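Hypothetical protein XAC2396 (Xanthomonas axonopodis pv. citri, PDB 2G3W) is of unknown function but belongs to the YaeQ family, whose compact fold is built around a variation of the PD-(D/E)XK nuclease motif. Local coordinates at residues Leu80-Gly85 / Val103-Gly108; Leu129-Leu134 / Met175-Pro180; Arg91-Cys96 / Met123-Asn128. All blocks are in the same frame, centred on the assembly; numbering follows the deposited sequence.

Interaction 1 (Leu80-Gly85 / Val103-Gly108); sequences LWIDLG and VVIGYG
Ile82 pairs with Val103 and Leu84 with Ile105 where strands 78-84 and 101-106 run side by side as the two parallel strands of a beta-alpha-beta crossover, with helix 89-98 as the connection. The axes of 80-84 and 103-106 approach to 4.8 Å. Four backbone bonds join them: Val103 N to Trp81 O, Asp83 N to Val103 O, Ile105 N to Asp83 O and Gly85 N to Ile105 O.

Branched residues fill the face that carries Ile82, Leu84, Val103 and Ile105. Ile82 has CG2 anti to its backbone N, beside the carbonyl carbon, and this methyl meets Ile105 CD1 at 3.6 Å. Leu84 lies alongside Ile105 and points the same way, its CD2 4.0 Å from Ile105 CB. Two residues before Ile82, Leu80 CD1 reaches Val103 CG2 at 3.6 Å. Arg39, Arg43 and Ala46 of helix 37-49 pack on this layer.

Trp81, Asp83 and Val104 occupy the other face, where Trp81 packs on helix 89-98 and Val104 on Pro87. Two positions apart on one strand, Trp81 and Asp83 can bond directly: Trp81 NE1 gives its hydrogen in the indole plane to Asp83 OD2 at 2.9 Å, meeting that oxygen from above the carboxylate plane. The same OD2 forms a salt bridge with Arg91 NE, which gives it two donors.

Gly85 ends the pairing with a positive phi (93°) that glycine accommodates easily. With chi1 at 63°, Tyr107 CG sits between its own backbone N and carbonyl carbon, and the edge of the ring comes up to Gly85, with CE1 3.8 Å from Gly85 N.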
loop_
_atom_site.group_PDB
_atom_site.type_symbol
_atom_site.label_atom_id
_atom_site.label_comp_id
_atom_site.label_asym_id
_atom_site.label_seq_id
_atom_site.Cartn_x
_atom_site.Cartn_y
_atom_site.Cartn_z
ATOM N N LEU A 80 1.184 3.400 -19.715
ATOM C CA LEU A 80 1.000 4.023 -18.428
ATOM C C LEU A 80 0.391 5.387 -18.665
ATOM O O LEU A 80 0.892 6.152 -19.486
ATOM C CB LEU A 80 2.342 4.187 -17.705
ATOM C CG LEU A 80 2.297 4.751 -16.267
ATOM C CD1 LEU A 80 1.710 3.752 -15.291
ATOM C CD2 LEU A 80 3.717 5.152 -15.853
ATOM N N TRP A 81 -0.672 5.675 -17.926
ATOM C CA TRP A 81 -1.466 6.884 -18.082
ATOM C C TRP A 81 -1.629 7.463 -16.707
ATOM O O TRP A 81 -2.219 6.827 -15.846
ATOM C CB TRP A 81 -2.835 6.503 -18.644
ATOM C CG TRP A 81 -3.865 7.588 -18.799
ATOM C CD1 TRP A 81 -4.487 8.297 -17.807
ATOM C CD2 TRP A 81 -4.446 8.022 -20.023
ATOM N NE1 TRP A 81 -5.402 9.177 -18.341
ATOM C CE2 TRP A 81 -5.396 9.023 -19.705
ATOM C CE3 TRP A 81 -4.249 7.668 -21.370
ATOM C CZ2 TRP A 81 -6.149 9.683 -20.684
ATOM C CZ3 TRP A 81 -4.998 8.325 -22.349
ATOM C CH2 TRP A 81 -5.936 9.332 -21.997
ATOM N N ILE A 82 -1.075 8.663 -16.491
ATOM C CA ILE A 82 -1.099 9.308 -15.164
ATOM C C ILE A 82 -1.915 10.607 -15.155
ATOM O O ILE A 82 -1.617 11.520 -15.933
ATOM C CB ILE A 82 0.363 9.603 -14.653
ATOM C CG1 ILE A 82 1.278 8.352 -14.738
ATOM C CG2 ILE A 82 0.306 10.186 -13.216
ATOM C CD1 ILE A 82 2.776 8.602 -14.513
ATOM N N ASP A 83 -2.950 10.689 -14.305
ATOM C CA ASP A 83 -3.775 11.889 -14.157
ATOM C C ASP A 83 -3.634 12.448 -12.742
ATOM O O ASP A 83 -3.671 11.683 -11.755
ATOM C CB ASP A 83 -5.277 11.617 -14.427
ATOM C CG ASP A 83 -5.639 11.651 -15.918
ATOM O OD1 ASP A 83 -4.988 12.343 -16.699
ATOM O OD2 ASP A 83 -6.555 10.938 -16.325
ATOM N N LEU A 84 -3.443 13.762 -12.634
ATOM C CA LEU A 84 -3.225 14.364 -11.330
ATOM C C LEU A 84 -4.555 14.856 -10.845
ATOM O O LEU A 84 -5.451 15.162 -11.651
ATOM C CB LEU A 84 -2.204 15.516 -11.348
ATOM C CG LEU A 84 -0.920 15.202 -12.156
ATOM C CD1 LEU A 84 -0.123 16.477 -12.367
ATOM C CD2 LEU A 84 -0.094 14.125 -11.490
ATOM N N GLY A 85 -4.698 14.911 -9.535
ATOM C CA GLY A 85 -5.918 15.470 -8.946
ATOM C C GLY A 85 -6.991 14.452 -8.640
ATOM O O GLY A 85 -6.729 13.310 -8.194
ATOM N N VAL A 103 -3.004 5.572 -13.482
ATOM C CA VAL A 103 -2.633 6.102 -12.159
ATOM C C VAL A 103 -3.369 7.416 -11.912
ATOM O O VAL A 103 -3.390 8.298 -12.777
ATOM C CB VAL A 103 -1.090 6.355 -12.083
ATOM C CG1 VAL A 103 -0.614 6.761 -10.646
ATOM C CG2 VAL A 103 -0.305 5.099 -12.607
ATOM N N VAL A 104 -3.963 7.545 -10.733
ATOM C CA VAL A 104 -4.483 8.800 -10.256
ATOM C C VAL A 104 -3.589 9.225 -9.088
ATOM O O VAL A 104 -3.360 8.447 -8.173
ATOM C CB VAL A 104 -5.935 8.601 -9.762
ATOM C CG1 VAL A 104 -6.490 9.890 -9.065
ATOM C CG2 VAL A 104 -6.787 8.214 -10.895
ATOM N N ILE A 105 -3.096 10.466 -9.117
ATOM C CA ILE A 105 -2.254 11.009 -8.033
ATOM C C ILE A 105 -3.004 12.188 -7.415
ATOM O O ILE A 105 -3.078 13.248 -8.008
ATOM C CB ILE A 105 -0.892 11.448 -8.589
ATOM C CG1 ILE A 105 -0.168 10.230 -9.176
ATOM C CG2 ILE A 105 0.003 12.150 -7.479
ATOM C CD1 ILE A 105 1.227 10.546 -9.769
ATOM N N GLY A 106 -3.651 11.971 -6.287
ATOM C CA GLY A 106 -4.337 13.061 -5.588
ATOM C C GLY A 106 -3.468 13.750 -4.538
ATOM O O GLY A 106 -2.513 13.161 -4.028
ATOM N N TYR A 107 -3.809 15.010 -4.224
ATOM C CA TYR A 107 -2.970 15.825 -3.362
ATOM C C TYR A 107 -3.771 16.952 -2.696
ATOM O O TYR A 107 -3.204 17.959 -2.298
ATOM C CB TYR A 107 -1.725 16.318 -4.141
ATOM C CG TYR A 107 -2.019 17.213 -5.321
ATOM C CD1 TYR A 107 -2.394 16.683 -6.567
ATOM C CD2 TYR A 107 -1.932 18.588 -5.203
ATOM C CE1 TYR A 107 -2.724 17.528 -7.637
ATOM C CE2 TYR A 107 -2.205 19.425 -6.274
ATOM C CZ TYR A 107 -2.596 18.885 -7.476
ATOM O OH TYR A 107 -2.860 19.719 -8.501
ATOM N N GLY A 108 -5.084 16.743 -2.509
ATOM C CA GLY A 108 -5.974 17.863 -2.189
ATOM C C GLY A 108 -6.442 17.874 -0.746
ATOM O O GLY A 108 -7.329 18.641 -0.416
#

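Interaction 2 (Leu129-Leu134 / Met175-Pro180); sequences LRVIEL and MVRQAP
Val131 faces two residues at once, Arg177 and Gln178, in a classic beta bulge between antiparallel strands. Its carbonyl oxygen takes both of their amides: Arg177 N at 2.8 Å in a weak, bent bond, and Gln178 N at 3.3 Å from Val131 O, in the carbonyl plane on a lone pair. Val131 N in turn donates to Gln178 O. Beyond the bulge, Glu133 and Met175, a selenomethionine, form a regular hydrogen-bonded pair, each N donating to the other's O.

The bulge puts Arg177 on the same side as Glu133, and a salt bridge results. Arg177 NH2 meets Glu133 OE1 at 2.6 Å on the syn side of the carboxylate, close to the guanidinium plane, while Arg177 NE adds a weak bond to the same oxygen. Met175 CG lies over one face of this guanidinium. Arg177 NH1 goes to the carbonyl of Tyr22 of the second subunit, so the long arginine serves both the strand pair and the dimer.

At the other end Pro180 has no N-H to offer, and its CD rests 3.3 Å from Leu129 O. A water supplies the bond instead, donating to Leu129 O at 2.7 Å and accepting from Gln178 NE2 at 2.8 Å. Gln178 extends far enough to give NE2 also to Met123 O, and its OE1 accepts from Asn24 of the second subunit. Pro180 CD lies over one guanidinium face of Arg130.

Strand 129-133 lies between 168-176 and 101-106, Arg130 NE forming a salt bridge with Glu101 of the latter, with Trp115 and Trp116 of helix 110-123 packing on Val131, Arg177 and Gln178, and Leu49 of helix 37-49 on Ile132.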
loop_
_atom_site.group_PDB
_atom_site.type_symbol
_atom_site.label_atom_id
_atom_site.label_comp_id
_atom_site.label_asym_id
_atom_site.label_seq_id
_atom_site.Cartn_x
_atom_site.Cartn_y
_atom_site.Cartn_z
ATOM N N LEU A 129 -5.712 -0.192 -12.061
ATOM C CA LEU A 129 -5.687 1.157 -11.530
ATOM C C LEU A 129 -4.774 1.254 -10.320
ATOM O O LEU A 129 -4.792 0.391 -9.456
ATOM C CB LEU A 129 -7.114 1.553 -11.129
ATOM C CG LEU A 129 -7.328 2.896 -10.412
ATOM C CD1 LEU A 129 -6.849 4.059 -11.257
ATOM C CD2 LEU A 129 -8.836 3.023 -10.124
ATOM N N ARG A 130 -3.947 2.293 -10.288
ATOM C CA ARG A 130 -3.156 2.650 -9.112
ATOM C C ARG A 130 -3.626 4.015 -8.591
ATOM O O ARG A 130 -3.698 4.985 -9.352
ATOM C CB ARG A 130 -1.652 2.705 -9.498
ATOM C CG ARG A 130 -0.713 3.099 -8.355
ATOM C CD ARG A 130 0.770 3.167 -8.874
ATOM N NE ARG A 130 1.167 1.823 -9.270
ATOM C CZ ARG A 130 1.556 0.862 -8.433
ATOM N NH1 ARG A 130 1.636 1.069 -7.116
ATOM N NH2 ARG A 130 1.842 -0.317 -8.915
ATOM N N VAL A 131 -3.985 4.109 -7.317
ATOM C CA VAL A 131 -4.403 5.384 -6.762
ATOM C C VAL A 131 -3.441 5.697 -5.647
ATOM O O VAL A 131 -3.193 4.856 -4.758
ATOM C CB VAL A 131 -5.884 5.383 -6.225
ATOM C CG1 VAL A 131 -6.213 6.785 -5.569
ATOM C CG2 VAL A 131 -6.861 5.079 -7.355
ATOM N N ILE A 132 -2.825 6.872 -5.736
ATOM C CA ILE A 132 -1.968 7.337 -4.654
ATOM C C ILE A 132 -2.388 8.714 -4.141
ATOM O O ILE A 132 -3.002 9.523 -4.875
ATOM C CB ILE A 132 -0.472 7.319 -5.005
ATOM C CG1 ILE A 132 -0.096 8.443 -5.909
ATOM C CG2 ILE A 132 0.018 5.929 -5.594
ATOM C CD1 ILE A 132 1.347 8.777 -5.749
ATOM N N GLU A 133 -2.094 8.955 -2.865
ATOM C CA GLU A 133 -2.407 10.246 -2.259
ATOM C C GLU A 133 -1.134 10.822 -1.648
ATOM O O GLU A 133 -0.411 10.117 -0.932
ATOM C CB GLU A 133 -3.464 10.127 -1.174
ATOM C CG GLU A 133 -3.581 11.450 -0.437
ATOM C CD GLU A 133 -4.792 11.556 0.434
ATOM O OE1 GLU A 133 -5.576 10.588 0.503
ATOM O OE2 GLU A 133 -4.985 12.639 1.037
ATOM N N LEU A 134 -0.893 12.098 -1.944
ATOM C CA LEU A 134 0.207 12.849 -1.363
ATOM C C LEU A 134 -0.339 13.856 -0.353
ATOM O O LEU A 134 -1.361 14.479 -0.593
ATOM C CB LEU A 134 0.918 13.610 -2.470
ATOM C CG LEU A 134 1.288 12.810 -3.716
ATOM C CD1 LEU A 134 1.926 13.751 -4.807
ATOM C CD2 LEU A 134 2.225 11.642 -3.348
HETATM N N MSE A 175 0.759 7.713 -0.190
HETATM C CA MSE A 175 -0.130 6.703 0.332
HETATM C C MSE A 175 -0.769 5.927 -0.838
HETATM O O MSE A 175 -1.403 6.499 -1.692
HETATM C CB MSE A 175 -1.163 7.310 1.322
HETATM C CG MSE A 175 -2.377 6.422 1.588
HETATM SE SE MSE A 175 -1.916 4.824 2.594
HETATM C CE MSE A 175 -3.680 3.871 2.329
ATOM N N VAL A 176 -0.588 4.612 -0.856
ATOM C CA VAL A 176 -1.161 3.812 -1.932
ATOM C C VAL A 176 -2.589 3.362 -1.543
ATOM O O VAL A 176 -2.755 2.493 -0.692
ATOM C CB VAL A 176 -0.267 2.623 -2.265
ATOM C CG1 VAL A 176 -0.836 1.853 -3.442
ATOM C CG2 VAL A 176 1.173 3.120 -2.588
ATOM N N ARG A 177 -3.604 3.999 -2.122
ATOM C CA ARG A 177 -4.995 3.608 -1.927
ATOM C C ARG A 177 -5.369 2.351 -2.702
ATOM O O ARG A 177 -6.243 1.619 -2.304
ATOM C CB ARG A 177 -5.925 4.753 -2.377
ATOM C CG ARG A 177 -5.690 6.083 -1.647
ATOM C CD ARG A 177 -6.252 6.039 -0.245
ATOM N NE ARG A 177 -6.312 7.382 0.379
ATOM C CZ ARG A 177 -6.530 7.583 1.677
ATOM N NH1 ARG A 177 -6.694 6.544 2.489
ATOM N NH2 ARG A 177 -6.587 8.817 2.180
ATOM N N GLN A 178 -4.747 2.128 -3.852
ATOM C CA GLN A 178 -5.066 0.955 -4.659
ATOM C C GLN A 178 -3.881 0.695 -5.559
ATOM O O GLN A 178 -3.287 1.647 -6.017
ATOM C CB GLN A 178 -6.302 1.234 -5.522
ATOM C CG GLN A 178 -6.860 -0.036 -6.187
ATOM C CD GLN A 178 -8.274 0.106 -6.726
ATOM O OE1 GLN A 178 -9.131 0.670 -6.069
ATOM N NE2 GLN A 178 -8.529 -0.464 -7.909
ATOM N N ALA A 179 -3.524 -0.568 -5.796
ATOM C CA ALA A 179 -2.475 -0.880 -6.770
ATOM C C ALA A 179 -2.916 -2.080 -7.599
ATOM O O ALA A 179 -3.642 -2.923 -7.079
ATOM C CB ALA A 179 -1.147 -1.157 -6.056
ATOM N N PRO A 180 -2.510 -2.160 -8.893
ATOM C CA PRO A 180 -2.811 -3.363 -9.689
ATOM C C PRO A 180 -2.310 -4.667 -9.049
ATOM O O PRO A 180 -1.271 -4.671 -8.396
ATOM C CB PRO A 180 -2.049 -3.145 -11.010
ATOM C CG PRO A 180 -1.725 -1.705 -11.080
ATOM C CD PRO A 180 -1.825 -1.113 -9.679
HETATM O O HOH W 1 -6.545 -1.664 -9.469
#

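Interaction 3 (Arg91-Cys96 / Met123-Asn128); sequences RVRKAC and MGRYRN
Tyr126 sets its ring against helix 89-98, touching Val92 and Arg93 and, one turn further on, Cys96, all on one side of the helix. Val92 CG1 lies 3.9 Å from Tyr126 CE2, and Cys96 CB lies 3.8 Å from Tyr126 CD1. The sulfur makes an oblique sulfur-aromatic contact, Cys96 SG standing 4.3 Å from the centroid of the Tyr126 ring. Small side chains at 92 and 96 let the ring come this close, and its hydroxyl ends beside Arg93, with Tyr126 OH 3.3 Å from Arg93 CB.

The polar link is made by Asn128. Its ND2 donates to Cys96 O at 2.8 Å, nearly straight (164°), in the carbonyl plane on a lone pair. Asn128 CG sits between its own backbone N and carbonyl carbon (chi1 64°), and from there the amide reaches the helix backbone. Its ND2 is shared with Arg100 O, so one amide nitrogen joins the end of the helix to the residues just past it.

Further out, Arg125 lies on the ring face opposite Cys96: its CG sits over the centre of the Tyr126 ring, 3.6 Å above the plane, and its guanidinium turns back so that Tyr126 OH lies over it. A type I beta turn, with Tyr126 N bonded to Met123 O, presents the tyrosine to the helix. Leu129 packs beneath on Val92 and Cys96, and Asn128 pairs by its backbone with Ala102.

Here the turn leaving helix 110-123, in one beta-alpha-beta unit, is pinned at the surface to the helix of the preceding unit, an arrangement that belongs to consecutive crossovers packing on the same face of an alpha/beta sheet.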
loop_
_atom_site.group_PDB
_atom_site.type_symbol
_atom_site.label_atom_id
_atom_site.label_comp_id
_atom_site.label_asym_id
_atom_site.label_seq_id
_atom_site.Cartn_x
_atom_site.Cartn_y
_atom_site.Cartn_z
ATOM N N ARG A 91 -13.544 9.997 -16.406
ATOM C CA ARG A 91 -12.119 10.149 -16.686
ATOM C C ARG A 91 -11.393 8.930 -16.091
ATOM O O ARG A 91 -10.493 8.378 -16.708
ATOM C CB ARG A 91 -11.602 11.436 -16.046
ATOM C CG ARG A 91 -10.695 12.310 -16.906
ATOM C CD ARG A 91 -9.622 11.509 -17.686
ATOM N NE ARG A 91 -8.360 12.238 -17.900
ATOM C CZ ARG A 91 -7.958 12.782 -19.047
ATOM N NH1 ARG A 91 -8.700 12.706 -20.143
ATOM N NH2 ARG A 91 -6.795 13.420 -19.100
ATOM N N VAL A 92 -11.821 8.475 -14.916
ATOM C CA VAL A 92 -11.185 7.282 -14.334
ATOM C C VAL A 92 -11.479 6.064 -15.206
ATOM O O VAL A 92 -10.561 5.306 -15.557
ATOM C CB VAL A 92 -11.550 7.064 -12.855
ATOM C CG1 VAL A 92 -10.936 5.765 -12.341
ATOM C CG2 VAL A 92 -10.984 8.180 -12.043
ATOM N N ARG A 93 -12.747 5.897 -15.597
ATOM C CA ARG A 93 -13.138 4.762 -16.417
ATOM C C ARG A 93 -12.354 4.715 -17.721
ATOM O O ARG A 93 -11.849 3.668 -18.097
ATOM C CB ARG A 93 -14.639 4.777 -16.705
ATOM C CG ARG A 93 -15.161 3.436 -17.158
ATOM C CD ARG A 93 -16.563 3.528 -17.714
ATOM N NE ARG A 93 -16.714 4.522 -18.781
ATOM C CZ ARG A 93 -16.190 4.424 -20.001
ATOM N NH1 ARG A 93 -15.435 3.382 -20.336
ATOM N NH2 ARG A 93 -16.415 5.381 -20.892
ATOM N N LYS A 94 -12.280 5.863 -18.398
ATOM C CA LYS A 94 -11.550 6.031 -19.654
ATOM C C LYS A 94 -10.082 5.621 -19.507
ATOM O O LYS A 94 -9.547 4.858 -20.335
ATOM C CB LYS A 94 -11.613 7.496 -20.110
ATOM C CG LYS A 94 -10.818 7.786 -21.419
ATOM C CD LYS A 94 -10.305 9.235 -21.538
ATOM N N ALA A 95 -9.423 6.120 -18.461
ATOM C CA ALA A 95 -7.992 5.832 -18.329
ATOM C C ALA A 95 -7.739 4.316 -18.163
ATOM O O ALA A 95 -6.849 3.763 -18.805
ATOM C CB ALA A 95 -7.389 6.633 -17.188
ATOM N N CYS A 96 -8.565 3.628 -17.359
ATOM C CA CYS A 96 -8.376 2.189 -17.156
ATOM C C CYS A 96 -8.656 1.389 -18.419
ATOM O O CYS A 96 -8.028 0.339 -18.698
ATOM C CB CYS A 96 -9.235 1.676 -15.998
ATOM S SG CYS A 96 -8.467 1.989 -14.376
HETATM N N MSE A 123 -14.233 1.960 -7.038
HETATM C CA MSE A 123 -12.960 1.791 -7.750
HETATM C C MSE A 123 -12.306 0.388 -7.656
HETATM O O MSE A 123 -11.423 0.046 -8.446
HETATM C CB MSE A 123 -11.991 2.922 -7.401
HETATM C CG MSE A 123 -12.308 4.211 -8.183
HETATM SE SE MSE A 123 -11.115 5.556 -7.679
HETATM C CE MSE A 123 -11.587 5.827 -5.735
ATOM N N GLY A 124 -12.803 -0.434 -6.741
ATOM C CA GLY A 124 -12.479 -1.869 -6.701
ATOM C C GLY A 124 -12.899 -2.629 -7.958
ATOM O O GLY A 124 -12.402 -3.735 -8.195
ATOM N N ARG A 125 -13.793 -2.035 -8.768
ATOM C CA ARG A 125 -14.246 -2.616 -10.083
ATOM C C ARG A 125 -13.099 -2.607 -11.110
ATOM O O ARG A 125 -13.182 -3.263 -12.158
ATOM C CB ARG A 125 -15.428 -1.807 -10.667
ATOM C CG ARG A 125 -15.061 -0.330 -10.985
ATOM C CD ARG A 125 -16.207 0.539 -11.502
ATOM N NE ARG A 125 -16.438 0.346 -12.947
ATOM C CZ ARG A 125 -17.370 0.980 -13.667
ATOM N NH1 ARG A 125 -18.175 1.872 -13.098
ATOM N NH2 ARG A 125 -17.495 0.731 -14.965
ATOM N N TYR A 126 -12.032 -1.864 -10.831
ATOM C CA TYR A 126 -10.887 -1.796 -11.778
ATOM C C TYR A 126 -9.704 -2.627 -11.301
ATOM O O TYR A 126 -9.389 -2.594 -10.121
ATOM C CB TYR A 126 -10.424 -0.350 -12.002
ATOM C CG TYR A 126 -11.523 0.587 -12.480
ATOM C CD1 TYR A 126 -12.036 0.485 -13.773
ATOM C CD2 TYR A 126 -11.990 1.594 -11.661
ATOM C CE1 TYR A 126 -13.036 1.331 -14.218
ATOM C CE2 TYR A 126 -12.961 2.474 -12.098
ATOM C CZ TYR A 126 -13.494 2.317 -13.383
ATOM O OH TYR A 126 -14.490 3.152 -13.819
ATOM N N ARG A 127 -9.033 -3.345 -12.201
ATOM C CA ARG A 127 -7.871 -4.169 -11.793
ATOM C C ARG A 127 -6.477 -3.600 -12.219
ATOM O O ARG A 127 -5.424 -4.114 -11.811
ATOM C CB ARG A 127 -8.071 -5.657 -12.201
ATOM C CG ARG A 127 -7.900 -5.909 -13.709
ATOM C CD ARG A 127 -7.984 -7.386 -14.118
ATOM N NE ARG A 127 -7.543 -8.359 -13.109
ATOM C CZ ARG A 127 -6.314 -8.866 -13.000
ATOM N NH1 ARG A 127 -5.346 -8.483 -13.814
ATOM N NH2 ARG A 127 -6.047 -9.749 -12.047
ATOM N N ASN A 128 -6.476 -2.528 -13.014
ATOM C CA ASN A 128 -5.242 -1.980 -13.583
ATOM C C ASN A 128 -5.058 -0.537 -13.151
ATOM O O ASN A 128 -4.343 0.242 -13.780
ATOM C CB ASN A 128 -5.254 -2.097 -15.109
ATOM C CG ASN A 128 -6.375 -1.270 -15.769
ATOM O OD1 ASN A 128 -7.457 -1.099 -15.208
ATOM N ND2 ASN A 128 -6.109 -0.777 -16.983
#

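From the N terminus, residues 80-85 come first, and interaction 1 closes the loop over helix 89-98 when 103-108 pairs beside them. Interaction 3 starts within that loop, at 91-96, and closes only after helix 110-123, at 123-128, so interactions 1 and 3 cross. Trp81 packing on Ala95 joins them directly. Interaction 2 begins at the next residue and closes a 40-residue excursion through helix 136-143 and three strands, in series with the others. It meets interaction 1 through Gly106 and strand 129-133, and interaction 3 where Leu129 packs on Cys96. Together they tie strands 78-84, 101-106 and 129-133, helices 89-98 and 110-123, and C-terminal residues 175-180.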